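Local coordinates for protein putative DsbA oxidoreductase SCO1869 (Streptomyces coelicolor A3, PDB 3GL5) that is of unknown function but belongs to the DsbA-like thioredoxin family and probably acts as an oxidoreductase working through a redox-active disulfide, at residues 11-16 against 43-48; 99-104 against 167-172; 140-145 against 153-158; 191-196 against 209-214. All blocks are in the same frame, centred on the assembly; numbering follows the deposited sequence. Where two conformers were deposited one is given.

Interaction 1 of 4, residues 11-16 against 43-48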
loop_
_atom_site.group_PDB
_atom_site.type_symbol
_atom_site.label_atom_id
_atom_site.label_comp_id
_atom_site.label_asym_id
_atom_site.label_seq_id
_atom_site.Cartn_x
_atom_site.Cartn_y
_atom_site.Cartn_z
ATOM N N ILE A 11 -18.524 -5.566 3.287
ATOM C CA ILE A 11 -19.008 -5.976 4.624
ATOM C C ILE A 11 -20.348 -6.805 4.605
ATOM O O ILE A 11 -20.572 -7.684 5.466
ATOM C CB ILE A 11 -19.149 -4.725 5.550
ATOM C CG1 ILE A 11 -17.804 -3.944 5.658
ATOM C CG2 ILE A 11 -19.636 -5.125 6.935
ATOM C CD1 ILE A 11 -16.610 -4.742 6.238
ATOM N N ALA A 12 -21.244 -6.494 3.663
ATOM C CA ALA A 12 -22.536 -7.201 3.541
ATOM C C ALA A 12 -22.369 -8.454 2.659
ATOM O O ALA A 12 -23.106 -8.659 1.718
ATOM C CB ALA A 12 -23.636 -6.245 2.925
ATOM N N CYS A 13 -21.346 -9.237 2.899
ATOM C CA CYS A 13 -21.061 -10.377 2.036
ATOM C C CYS A 13 -20.612 -11.531 2.955
ATOM O O CYS A 13 -19.490 -11.529 3.440
ATOM C CB CYS A 13 -19.976 -9.951 1.063
ATOM S SG CYS A 13 -19.120 -11.195 0.174
ATOM N N PRO A 14 -21.508 -12.477 3.243
ATOM C CA PRO A 14 -21.171 -13.570 4.184
ATOM C C PRO A 14 -19.950 -14.372 3.751
ATOM O O PRO A 14 -19.167 -14.733 4.600
ATOM C CB PRO A 14 -22.425 -14.463 4.182
ATOM C CG PRO A 14 -23.540 -13.630 3.626
ATOM C CD PRO A 14 -22.926 -12.500 2.807
ATOM N N TRP A 15 -19.792 -14.654 2.451
ATOM C CA TRP A 15 -18.612 -15.354 1.910
ATOM C C TRP A 15 -17.313 -14.575 1.950
ATOM O O TRP A 15 -16.258 -15.177 1.848
ATOM C CB TRP A 15 -18.857 -15.792 0.461
ATOM C CG TRP A 15 -19.952 -16.865 0.396
ATOM C CD1 TRP A 15 -21.216 -16.758 -0.147
ATOM C CD2 TRP A 15 -19.869 -18.163 0.969
ATOM N NE1 TRP A 15 -21.919 -17.943 0.048
ATOM C CE2 TRP A 15 -21.105 -18.816 0.728
ATOM C CE3 TRP A 15 -18.854 -18.847 1.646
ATOM C CZ2 TRP A 15 -21.348 -20.136 1.136
ATOM C CZ3 TRP A 15 -19.104 -20.167 2.074
ATOM C CH2 TRP A 15 -20.344 -20.789 1.810
ATOM N N CYS A 16 -17.390 -13.242 2.005
ATOM C CA CYS A 16 -16.207 -12.401 2.210
ATOM C C CYS A 16 -15.672 -12.640 3.630
ATOM O O CYS A 16 -14.468 -12.851 3.821
ATOM C CB CYS A 16 -16.572 -10.927 2.009
ATOM S SG CYS A 16 -17.062 -10.530 0.337
ATOM N N PHE A 43 -15.090 -3.089 -2.058
ATOM C CA PHE A 43 -16.013 -3.456 -3.110
ATOM C C PHE A 43 -17.408 -3.314 -2.565
ATOM O O PHE A 43 -17.661 -3.724 -1.442
ATOM C CB PHE A 43 -15.752 -4.916 -3.522
ATOM C CG PHE A 43 -16.506 -5.362 -4.779
ATOM C CD1 PHE A 43 -15.863 -5.389 -6.012
ATOM C CD2 PHE A 43 -17.838 -5.814 -4.704
ATOM C CE1 PHE A 43 -16.537 -5.824 -7.192
ATOM C CE2 PHE A 43 -18.531 -6.264 -5.857
ATOM C CZ PHE A 43 -17.881 -6.254 -7.110
ATOM N N GLU A 44 -18.332 -2.738 -3.338
ATOM C CA GLU A 44 -19.714 -2.678 -2.878
ATOM C C GLU A 44 -20.558 -3.580 -3.780
ATOM O O GLU A 44 -20.653 -3.348 -4.981
ATOM C CB GLU A 44 -20.276 -1.247 -2.940
ATOM C CG GLU A 44 -19.902 -0.320 -1.787
ATOM C CD GLU A 44 -20.252 1.118 -2.109
ATOM O OE1 GLU A 44 -19.553 1.758 -2.940
ATOM O OE2 GLU A 44 -21.274 1.601 -1.595
ATOM N N LEU A 45 -21.229 -4.555 -3.184
ATOM C CA LEU A 45 -22.190 -5.365 -3.925
ATOM C C LEU A 45 -23.382 -4.517 -4.402
ATOM O O LEU A 45 -23.926 -4.776 -5.467
ATOM C CB LEU A 45 -22.662 -6.533 -3.065
ATOM C CG LEU A 45 -21.641 -7.666 -2.955
ATOM C CD1 LEU A 45 -21.962 -8.496 -1.722
ATOM C CD2 LEU A 45 -21.616 -8.535 -4.242
ATOM N N ASP A 46 -23.747 -3.483 -3.647
ATOM C CA ASP A 46 -24.889 -2.656 -4.050
ATOM C C ASP A 46 -24.563 -1.180 -3.860
ATOM O O ASP A 46 -24.993 -0.547 -2.892
ATOM C CB ASP A 46 -26.119 -3.089 -3.250
ATOM C CG ASP A 46 -27.400 -2.370 -3.652
ATOM O OD1 ASP A 46 -27.443 -1.650 -4.684
ATOM O OD2 ASP A 46 -28.385 -2.519 -2.880
ATOM N N PRO A 47 -23.757 -0.629 -4.769
ATOM C CA PRO A 47 -23.322 0.759 -4.545
ATOM C C PRO A 47 -24.461 1.786 -4.693
ATOM O O PRO A 47 -24.327 2.939 -4.228
ATOM C CB PRO A 47 -22.271 0.979 -5.642
ATOM C CG PRO A 47 -22.631 -0.050 -6.730
ATOM C CD PRO A 47 -23.270 -1.199 -6.043
ATOM N N GLY A 48 -25.565 1.394 -5.328
ATOM C CA GLY A 48 -26.626 2.351 -5.595
ATOM C C GLY A 48 -27.597 2.378 -4.444
ATOM O O GLY A 48 -28.512 3.153 -4.447
#
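The backbone N of L45, the residue whose side chain meets A12 and C13, is hydrogen-bonded to D10 OD2; the other oxygen of that carboxylate, OD1, binds T100 OG1. With its amide fixed in this way, L45 sends a single methyl across the gap. CD1 lies 3.6 Å from A12 O and 3.7 Å from C13 CB, so it covers the peptide that leads into helix 14-28. The L45 torsions explain this reach: CG stands anti to the carbonyl carbon (chi1 -76°), and chi2 (159°) carries CD1 onto the 12-13 link. On the other side, A12 is the centre of an inverse gamma turn, closed by a weak bond from C13 N to I11 O, and C13 is the N-cap residue of that helix. C13-P14-W15-C16 is a CxxC at a helix start, as in thioredoxin-type oxidoreductases, and probably the redox site; it is oxidised here, with C13 SG and C16 SG 2.2 Å apart. C13 SG points anti to its own N (chi1 164°), which turns the sulfur toward C16, while CB remains against the leucine methyl. V184 packs on C16, and an acetate ion lies about 4 Å from the A12 side chain. C229 of the second subunit rests on both C13 and L45, and W15 NE1 is hydrogen-bonded to A235 O of that same subunit.

Interaction 2 of 4, residues 99-104 against 167-172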
loop_
_atom_site.group_PDB
_atom_site.type_symbol
_atom_site.label_atom_id
_atom_site.label_comp_id
_atom_site.label_asym_id
_atom_site.label_seq_id
_atom_site.Cartn_x
_atom_site.Cartn_y
_atom_site.Cartn_z
ATOM N N SER A 99 -26.605 -0.387 2.862
ATOM C CA SER A 99 -25.536 0.272 2.139
ATOM C C SER A 99 -24.214 0.224 2.944
ATOM O O SER A 99 -24.236 0.364 4.177
ATOM C CB SER A 99 -25.963 1.723 1.873
ATOM O OG SER A 99 -24.810 2.546 1.687
ATOM N N THR A 100 -23.070 0.034 2.272
ATOM C CA THR A 100 -21.751 -0.042 2.988
ATOM C C THR A 100 -20.782 1.089 2.597
ATOM O O THR A 100 -19.606 1.070 2.947
ATOM C CB THR A 100 -21.038 -1.378 2.733
ATOM O OG1 THR A 100 -20.910 -1.581 1.308
ATOM C CG2 THR A 100 -21.834 -2.514 3.340
ATOM N N PHE A 101 -21.286 2.067 1.862
ATOM C CA PHE A 101 -20.440 3.067 1.296
ATOM C C PHE A 101 -19.595 3.753 2.368
ATOM O O PHE A 101 -18.377 3.860 2.230
ATOM C CB PHE A 101 -21.244 4.113 0.496
ATOM C CG PHE A 101 -20.369 5.182 -0.124
ATOM C CD1 PHE A 101 -19.364 4.843 -1.039
ATOM C CD2 PHE A 101 -20.528 6.523 0.213
ATOM C CE1 PHE A 101 -18.545 5.828 -1.607
ATOM C CE2 PHE A 101 -19.709 7.525 -0.401
ATOM C CZ PHE A 101 -18.719 7.158 -1.287
ATOM N N ASP A 102 -20.266 4.235 3.409
ATOM C CA ASP A 102 -19.629 4.915 4.535
ATOM C C ASP A 102 -18.703 4.003 5.348
ATOM O O ASP A 102 -17.629 4.443 5.829
ATOM C CB ASP A 102 -20.698 5.556 5.425
ATOM C CG ASP A 102 -21.342 6.768 4.746
ATOM O OD1 ASP A 102 -20.649 7.376 3.904
ATOM O OD2 ASP A 102 -22.520 7.100 5.012
ATOM N N LEU A 103 -19.092 2.737 5.477
ATOM C CA LEU A 103 -18.206 1.780 6.109
ATOM C C LEU A 103 -16.897 1.714 5.330
ATOM O O LEU A 103 -15.820 1.729 5.900
ATOM C CB LEU A 103 -18.884 0.401 6.164
ATOM C CG LEU A 103 -19.871 0.129 7.306
ATOM C CD1 LEU A 103 -21.128 0.970 7.162
ATOM C CD2 LEU A 103 -20.246 -1.323 7.289
ATOM N N HIS A 104 -16.988 1.655 4.010
ATOM C CA HIS A 104 -15.800 1.581 3.201
ATOM C C HIS A 104 -14.927 2.833 3.295
ATOM O O HIS A 104 -13.701 2.714 3.305
ATOM C CB HIS A 104 -16.134 1.219 1.748
ATOM C CG HIS A 104 -16.506 -0.226 1.573
ATOM N ND1 HIS A 104 -15.578 -1.243 1.650
ATOM C CD2 HIS A 104 -17.708 -0.825 1.352
ATOM C CE1 HIS A 104 -16.180 -2.408 1.454
ATOM N NE2 HIS A 104 -17.468 -2.182 1.257
ATOM N N ASP A 167 -12.966 9.056 -3.083
ATOM C CA ASP A 167 -12.148 8.816 -4.276
ATOM C C ASP A 167 -11.445 7.470 -4.157
ATOM O O ASP A 167 -11.365 6.687 -5.131
ATOM C CB ASP A 167 -11.102 9.914 -4.423
ATOM C CG ASP A 167 -11.664 11.224 -5.014
ATOM O OD1 ASP A 167 -12.845 11.297 -5.461
ATOM O OD2 ASP A 167 -10.874 12.199 -5.063
ATOM N N GLU A 168 -10.966 7.219 -2.945
ATOM C CA GLU A 168 -10.242 6.019 -2.616
ATOM C C GLU A 168 -11.150 4.785 -2.712
ATOM O O GLU A 168 -10.752 3.756 -3.235
ATOM C CB GLU A 168 -9.666 6.130 -1.194
ATOM C CG GLU A 168 -8.453 7.054 -1.079
ATOM C CD GLU A 168 -8.831 8.527 -1.063
ATOM O OE1 GLU A 168 -10.032 8.895 -1.077
ATOM O OE2 GLU A 168 -7.901 9.336 -1.022
ATOM N N VAL A 169 -12.369 4.888 -2.206
ATOM C CA VAL A 169 -13.320 3.796 -2.374
ATOM C C VAL A 169 -13.571 3.507 -3.855
ATOM O O VAL A 169 -13.468 2.354 -4.291
ATOM C CB VAL A 169 -14.631 4.082 -1.632
ATOM C CG1 VAL A 169 -15.679 2.964 -1.927
ATOM C CG2 VAL A 169 -14.319 4.182 -0.138
ATOM N N ARG A 170 -13.911 4.543 -4.627
ATOM C CA ARG A 170 -14.205 4.352 -6.029
ATOM C C ARG A 170 -12.986 3.786 -6.760
ATOM O O ARG A 170 -13.153 2.978 -7.634
ATOM C CB ARG A 170 -14.682 5.677 -6.712
ATOM C CG ARG A 170 -15.927 6.275 -6.142
ATOM C CD ARG A 170 -17.099 5.298 -6.183
ATOM N NE ARG A 170 -18.298 5.910 -5.592
ATOM C CZ ARG A 170 -19.212 5.255 -4.900
ATOM N NH1 ARG A 170 -19.093 3.947 -4.729
ATOM N NH2 ARG A 170 -20.252 5.902 -4.383
ATOM N N ALA A 171 -11.767 4.220 -6.428
ATOM C CA ALA A 171 -10.581 3.743 -7.130
ATOM C C ALA A 171 -10.379 2.234 -6.901
ATOM O O ALA A 171 -10.042 1.519 -7.814
ATOM C CB ALA A 171 -9.350 4.546 -6.701
ATOM N N ASP A 172 -10.650 1.735 -5.695
ATOM C CA ASP A 172 -10.589 0.299 -5.427
ATOM C C ASP A 172 -11.651 -0.402 -6.279
ATOM O O ASP A 172 -11.409 -1.450 -6.891
ATOM C CB ASP A 172 -10.898 0.048 -3.952
ATOM C CG ASP A 172 -9.664 0.141 -3.045
ATOM O OD1 ASP A 172 -8.543 0.416 -3.509
ATOM O OD2 ASP A 172 -9.826 -0.087 -1.845
#
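With CG of F101 anti to the backbone N (chi1 180°) and R170 bent back at chi2 (-57°), ring and guanidinium come face to face between the two helices. The guanidinium spreads over one face of the phenyl ring, the two planes only 17° apart, although the side chains as a whole cross at about a right angle. Overlap is centred on one corner of the ring: F101 CE1 is 3.3 Å from R170 NH2 and 3.4 Å from R170 CZ. Deeper in, V169 fills the gap between the helices. Its CG1 approaches F101 CE1 obliquely at 4.1 Å, while CG2 rests on the backbone of H104, 3.7 Å from H104 C, and reaches H104 CB at 4.0 Å. The imidazole turns away from V169, and its NE2 is hydrogen-bonded to D10. The contact joins helix 101-111, in the helical insertion, to helix 166-178, which packs on the sheet of the DsbA-type thioredoxin fold, and S42, at the end of strand 36-42, touches both H104 and V169. Replacing F101 by an alanine would probably strip the guanidinium of the surface it lies on, leaving it freer to turn, and open a gap beside V169 CG1. R170 NH1 forms salt bridges with E44 and E173, so the arginine's charge probably has its main counterweight in these carboxylates, while the ring probably offers its delocalised cation a flat, polarisable surface at the solvent-exposed side.

Interaction 3 of 4, residues 140-145 against 153-158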
loop_
_atom_site.group_PDB
_atom_site.type_symbol
_atom_site.label_atom_id
_atom_site.label_comp_id
_atom_site.label_asym_id
_atom_site.label_seq_id
_atom_site.Cartn_x
_atom_site.Cartn_y
_atom_site.Cartn_z
ATOM N N ARG A 140 -23.216 3.867 15.896
ATOM C CA ARG A 140 -22.698 2.485 15.867
ATOM C C ARG A 140 -21.310 2.388 15.220
ATOM O O ARG A 140 -20.402 1.764 15.763
ATOM C CB ARG A 140 -23.653 1.537 15.155
ATOM C CG ARG A 140 -23.312 0.072 15.358
ATOM C CD ARG A 140 -23.261 -0.187 16.831
ATOM N NE ARG A 140 -22.747 -1.505 17.175
ATOM C CZ ARG A 140 -22.119 -1.783 18.320
ATOM N NH1 ARG A 140 -21.890 -0.816 19.205
ATOM N NH2 ARG A 140 -21.687 -3.026 18.565
ATOM N N LEU A 141 -21.150 3.017 14.072
ATOM C CA LEU A 141 -19.851 3.024 13.396
ATOM C C LEU A 141 -18.799 3.723 14.236
ATOM O O LEU A 141 -17.659 3.279 14.290
ATOM C CB LEU A 141 -19.947 3.654 12.003
ATOM C CG LEU A 141 -21.055 3.013 11.163
ATOM C CD1 LEU A 141 -21.209 3.687 9.785
ATOM C CD2 LEU A 141 -20.857 1.480 11.027
ATOM N N VAL A 142 -19.181 4.794 14.914
ATOM C CA VAL A 142 -18.250 5.471 15.762
ATOM C C VAL A 142 -17.728 4.520 16.859
ATOM O O VAL A 142 -16.506 4.396 17.074
ATOM C CB VAL A 142 -18.888 6.728 16.330
ATOM C CG1 VAL A 142 -17.968 7.373 17.340
ATOM C CG2 VAL A 142 -19.207 7.706 15.207
ATOM N N GLU A 143 -18.653 3.828 17.523
ATOM C CA GLU A 143 -18.307 2.910 18.604
ATOM C C GLU A 143 -17.419 1.796 18.067
ATOM O O GLU A 143 -16.354 1.545 18.622
ATOM C CB GLU A 143 -19.563 2.310 19.219
ATOM C CG GLU A 143 -20.463 3.302 19.952
ATOM C CD GLU A 143 -21.860 2.736 20.206
ATOM O OE1 GLU A 143 -22.216 1.696 19.597
ATOM O OE2 GLU A 143 -22.599 3.315 21.041
ATOM N N LEU A 144 -17.850 1.138 16.982
ATOM C CA LEU A 144 -17.024 0.098 16.363
ATOM C C LEU A 144 -15.626 0.599 15.979
ATOM O O LEU A 144 -14.639 -0.119 16.110
ATOM C CB LEU A 144 -17.718 -0.481 15.118
ATOM C CG LEU A 144 -18.989 -1.272 15.416
ATOM C CD1 LEU A 144 -19.736 -1.596 14.133
ATOM C CD2 LEU A 144 -18.662 -2.557 16.217
ATOM N N ALA A 145 -15.552 1.824 15.492
ATOM C CA ALA A 145 -14.292 2.371 15.042
ATOM C C ALA A 145 -13.371 2.687 16.238
ATOM O O ALA A 145 -12.184 2.310 16.250
ATOM C CB ALA A 145 -14.553 3.600 14.170
ATOM N N GLU A 153 -13.522 11.900 17.221
ATOM C CA GLU A 153 -13.856 13.210 16.644
ATOM C C GLU A 153 -13.589 13.133 15.146
ATOM O O GLU A 153 -14.305 13.726 14.328
ATOM C CB GLU A 153 -12.994 14.325 17.270
ATOM C CG GLU A 153 -12.645 14.139 18.752
ATOM C CD GLU A 153 -11.443 14.983 19.202
ATOM O OE1 GLU A 153 -11.218 16.086 18.651
ATOM O OE2 GLU A 153 -10.715 14.543 20.112
ATOM N N GLU A 154 -12.547 12.373 14.826
ATOM C CA GLU A 154 -12.011 12.170 13.504
ATOM C C GLU A 154 -12.876 11.238 12.669
ATOM O O GLU A 154 -13.179 11.520 11.498
ATOM C CB GLU A 154 -10.666 11.521 13.766
ATOM C CG GLU A 154 -9.926 10.868 12.663
ATOM C CD GLU A 154 -8.444 11.040 12.900
ATOM O OE1 GLU A 154 -8.045 12.161 13.271
ATOM O OE2 GLU A 154 -7.677 10.070 12.744
ATOM N N VAL A 155 -13.282 10.124 13.275
ATOM C CA VAL A 155 -14.094 9.145 12.591
ATOM C C VAL A 155 -15.392 9.821 12.220
ATOM O O VAL A 155 -15.912 9.634 11.138
ATOM C CB VAL A 155 -14.287 7.909 13.493
ATOM C CG1 VAL A 155 -15.585 7.182 13.191
ATOM C CG2 VAL A 155 -13.089 6.989 13.332
ATOM N N ARG A 156 -15.860 10.667 13.127
ATOM C CA ARG A 156 -17.056 11.474 12.964
ATOM C C ARG A 156 -16.941 12.501 11.855
ATOM O O ARG A 156 -17.913 12.713 11.105
ATOM C CB ARG A 156 -17.386 12.206 14.272
ATOM C CG ARG A 156 -18.149 11.359 15.249
ATOM C CD ARG A 156 -18.955 12.230 16.183
ATOM N NE ARG A 156 -19.658 11.399 17.156
ATOM C CZ ARG A 156 -19.094 10.904 18.254
ATOM N NH1 ARG A 156 -17.817 11.147 18.526
ATOM N NH2 ARG A 156 -19.807 10.156 19.087
ATOM N N ALA A 157 -15.771 13.137 11.754
ATOM C CA ALA A 157 -15.498 14.065 10.652
ATOM C C ALA A 157 -15.579 13.335 9.306
ATOM O O ALA A 157 -16.165 13.847 8.370
ATOM C CB ALA A 157 -14.135 14.734 10.821
ATOM N N VAL A 158 -14.999 12.143 9.214
ATOM C CA VAL A 158 -15.103 11.346 7.971
ATOM C C VAL A 158 -16.586 11.035 7.630
ATOM O O VAL A 158 -17.027 11.193 6.500
ATOM C CB VAL A 158 -14.205 10.082 8.030
ATOM C CG1 VAL A 158 -14.506 9.131 6.869
ATOM C CG2 VAL A 158 -12.744 10.490 7.982
#
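V142 and V155 form the closest CA pair of the two segments, and their side chains cross obliquely. V155 CG1 lies 4.1 Å from V142 CA and 4.2 Å from V142 CG2, while its second methyl, CG2, is 3.8 Å from A145 CB. A145, one turn beyond V142, has only its methyl to offer, which leaves room for both branches of V155. On the solvent-exposed side R156 closes over V142: its CG is 3.8 Å from V142 CG2, and its guanidinium places one face over V142 CG1, which stands 3.7 Å above that plane, toward the rim of the group. The chain of R156 is extended from CG to NE, and this stretch carries the charged end across to the opposite helix. There R156 NH2 makes a salt bridge with E139, on the same helix as V142. An alanine at V142 would probably leave the guanidinium face without its apolar support and open a gap beside V155 CG1. The axes of segments 140-145 and 153-158 run at 137° and approach to 9.6 Å, in a helical hairpin, helix 138-147 followed by helix 152-160, in the all-helical part of this DsbA-like protein. Around this pair L119 lies against A145, and L109 and L150 against V155. Across the contact itself, valine and alanine supply the buried apolar layer, and the arginine serves both chemistries, its flat face shielding a methyl while its NH2 answers the carboxylate of E139, a pairing likely to tie the hairpin together at its exposed margin.

Interaction 4 of 4, residues 191-196 against 209-214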
loop_
_atom_site.group_PDB
_atom_site.type_symbol
_atom_site.label_atom_id
_atom_site.label_comp_id
_atom_site.label_asym_id
_atom_site.label_seq_id
_atom_site.Cartn_x
_atom_site.Cartn_y
_atom_site.Cartn_z
ATOM N N ARG A 191 -0.767 -9.867 -8.855
ATOM C CA ARG A 191 -1.288 -9.440 -10.163
ATOM C C ARG A 191 -1.126 -10.495 -11.302
ATOM O O ARG A 191 -1.085 -10.121 -12.473
ATOM C CB ARG A 191 -0.696 -8.077 -10.576
ATOM C CG ARG A 191 -1.204 -6.863 -9.764
ATOM C CD ARG A 191 -2.619 -6.454 -10.201
ATOM N NE ARG A 191 -3.263 -5.572 -9.229
ATOM C CZ ARG A 191 -3.245 -4.240 -9.286
ATOM N NH1 ARG A 191 -2.614 -3.624 -10.282
ATOM N NH2 ARG A 191 -3.850 -3.512 -8.343
ATOM N N ALA A 192 -1.061 -11.798 -10.969
ATOM C CA ALA A 192 -0.954 -12.881 -11.983
ATOM C C ALA A 192 -2.117 -13.842 -11.922
ATOM O O ALA A 192 -2.557 -14.385 -12.954
ATOM C CB ALA A 192 0.357 -13.674 -11.828
ATOM N N TYR A 193 -2.601 -14.087 -10.708
ATOM C CA TYR A 193 -3.665 -15.050 -10.513
ATOM C C TYR A 193 -4.872 -14.447 -9.791
ATOM O O TYR A 193 -4.722 -13.816 -8.749
ATOM C CB TYR A 193 -3.116 -16.234 -9.726
ATOM C CG TYR A 193 -2.331 -17.203 -10.580
ATOM C CD1 TYR A 193 -2.973 -18.273 -11.203
ATOM C CD2 TYR A 193 -0.954 -17.049 -10.785
ATOM C CE1 TYR A 193 -2.269 -19.186 -11.993
ATOM C CE2 TYR A 193 -0.237 -17.960 -11.582
ATOM C CZ TYR A 193 -0.912 -19.018 -12.179
ATOM O OH TYR A 193 -0.248 -19.925 -12.973
ATOM N N GLY A 194 -6.065 -14.656 -10.340
ATOM C CA GLY A 194 -7.299 -14.256 -9.665
ATOM C C GLY A 194 -7.994 -15.433 -9.013
ATOM O O GLY A 194 -8.260 -16.420 -9.650
ATOM N N VAL A 195 -8.308 -15.331 -7.740
ATOM C CA VAL A 195 -9.119 -16.351 -7.103
ATOM C C VAL A 195 -10.439 -15.772 -6.598
ATOM O O VAL A 195 -10.469 -14.762 -5.894
ATOM C CB VAL A 195 -8.341 -17.050 -5.970
ATOM C CG1 VAL A 195 -9.258 -17.984 -5.195
ATOM C CG2 VAL A 195 -7.152 -17.805 -6.582
ATOM N N SER A 196 -11.533 -16.433 -6.968
ATOM C CA SER A 196 -12.843 -15.921 -6.671
ATOM C C SER A 196 -13.633 -16.837 -5.744
ATOM O O SER A 196 -13.593 -18.060 -5.874
ATOM C CB SER A 196 -13.603 -15.695 -7.975
ATOM O OG SER A 196 -14.988 -15.724 -7.719
ATOM N N THR A 209 1.011 -20.977 -3.749
ATOM C CA THR A 209 2.225 -21.713 -4.111
ATOM C C THR A 209 2.565 -21.561 -5.559
ATOM O O THR A 209 3.721 -21.378 -5.921
ATOM C CB THR A 209 2.091 -23.192 -3.763
ATOM O OG1 THR A 209 2.099 -23.302 -2.341
ATOM C CG2 THR A 209 3.252 -24.013 -4.338
ATOM N N GLN A 210 1.530 -21.627 -6.381
ATOM C CA GLN A 210 1.644 -21.451 -7.809
ATOM C C GLN A 210 2.074 -20.029 -8.118
ATOM O O GLN A 210 3.001 -19.810 -8.888
ATOM C CB GLN A 210 0.292 -21.749 -8.457
ATOM C CG GLN A 210 0.388 -22.231 -9.873
ATOM C CD GLN A 210 -0.969 -22.537 -10.449
ATOM O OE1 GLN A 210 -1.928 -22.766 -9.712
ATOM N NE2 GLN A 210 -1.062 -22.539 -11.767
ATOM N N ALA A 211 1.403 -19.073 -7.486
ATOM C CA ALA A 211 1.666 -17.645 -7.679
ATOM C C ALA A 211 3.099 -17.362 -7.282
ATOM O O ALA A 211 3.854 -16.780 -8.069
ATOM C CB ALA A 211 0.716 -16.794 -6.853
ATOM N N TRP A 212 3.478 -17.800 -6.081
ATOM C CA TRP A 212 4.868 -17.683 -5.638
ATOM C C TRP A 212 5.808 -18.385 -6.608
ATOM O O TRP A 212 6.786 -17.806 -7.071
ATOM C CB TRP A 212 5.032 -18.304 -4.266
ATOM C CG TRP A 212 6.363 -18.055 -3.661
ATOM C CD1 TRP A 212 7.483 -18.860 -3.751
ATOM C CD2 TRP A 212 6.728 -16.941 -2.841
ATOM N NE1 TRP A 212 8.516 -18.293 -3.042
ATOM C CE2 TRP A 212 8.081 -17.121 -2.471
ATOM C CE3 TRP A 212 6.042 -15.805 -2.382
ATOM C CZ2 TRP A 212 8.768 -16.202 -1.663
ATOM C CZ3 TRP A 212 6.719 -14.890 -1.575
ATOM C CH2 TRP A 212 8.073 -15.093 -1.227
ATOM N N GLY A 213 5.484 -19.629 -6.939
ATOM C CA GLY A 213 6.416 -20.455 -7.683
ATOM C C GLY A 213 6.737 -19.873 -9.039
ATOM O O GLY A 213 7.847 -20.006 -9.534
ATOM N N GLU A 214 5.762 -19.204 -9.636
ATOM C CA GLU A 214 5.878 -18.783 -11.019
ATOM C C GLU A 214 6.326 -17.348 -11.280
ATOM O O GLU A 214 6.375 -16.935 -12.434
ATOM C CB GLU A 214 4.583 -19.099 -11.771
ATOM C CG GLU A 214 4.371 -20.608 -11.931
ATOM C CD GLU A 214 2.900 -20.996 -12.007
ATOM O OE1 GLU A 214 2.050 -20.074 -11.953
ATOM O OE2 GLU A 214 2.597 -22.219 -12.133
#
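Y193 reaches from the edge strand to the last turn of helix 201-213, its inner flank against A211 and its hydroxyl between Q210 and E214. The inner side is apolar, buried and closely packed: CD2 of the ring is 4.1 Å from A211 CA and 4.3 Å from A211 CB, and the methyl of A211 is backed by L189 and M3. The outer end lies on the solvent side, where the exposed E214 is held by one short bond. Y193 OH donates to E214 OE1 over 2.5 Å; the oxygen sits at the ring edge, near the ring plane, and is met on its syn side, 22° out of the carboxylate plane. Strands 186-189 and 193-196 with the following helix form the C-terminal beta-beta-alpha unit of the thioredoxin fold, and Y193 ties the last strand to that helix. A192 and Y193 both face L189 in a classic beta bulge at the start of the strand. CG of Y193 is anti to the carbonyl carbon (chi1 -80°), which directs the ring over A211; E214, extended beyond CG, comes to meet the hydroxyl. Q210 NE2 lies 3.0 Å from Y193 OH. Strand 193-196 is outermost in its own chain, yet Y193 to V195 pair in parallel with a strand of the second subunit, whose I221 packs on Y193 and Q210.

Interactions 1 and 2 are directly coupled: their centres are 11 Å apart, and E44 OE1 is salt-bridged to R170 NH1 at 2.9 Å. Helix 166-178 thus reaches the loop whose L45 touches C13 CB. Interaction 3 is nested in the chain loop that interaction 2 closes and touches it through L103 CD1 and L141 CD1, 3.8 Å apart; its centre is 20 Å from that of interaction 1. Interaction 4 lies across the molecule, 36 Å from interaction 3 between centres. It shares with interaction 1, 24 Å away, contact with the second subunit. The bound sodium ion is about 10 Å from the A12 side chain.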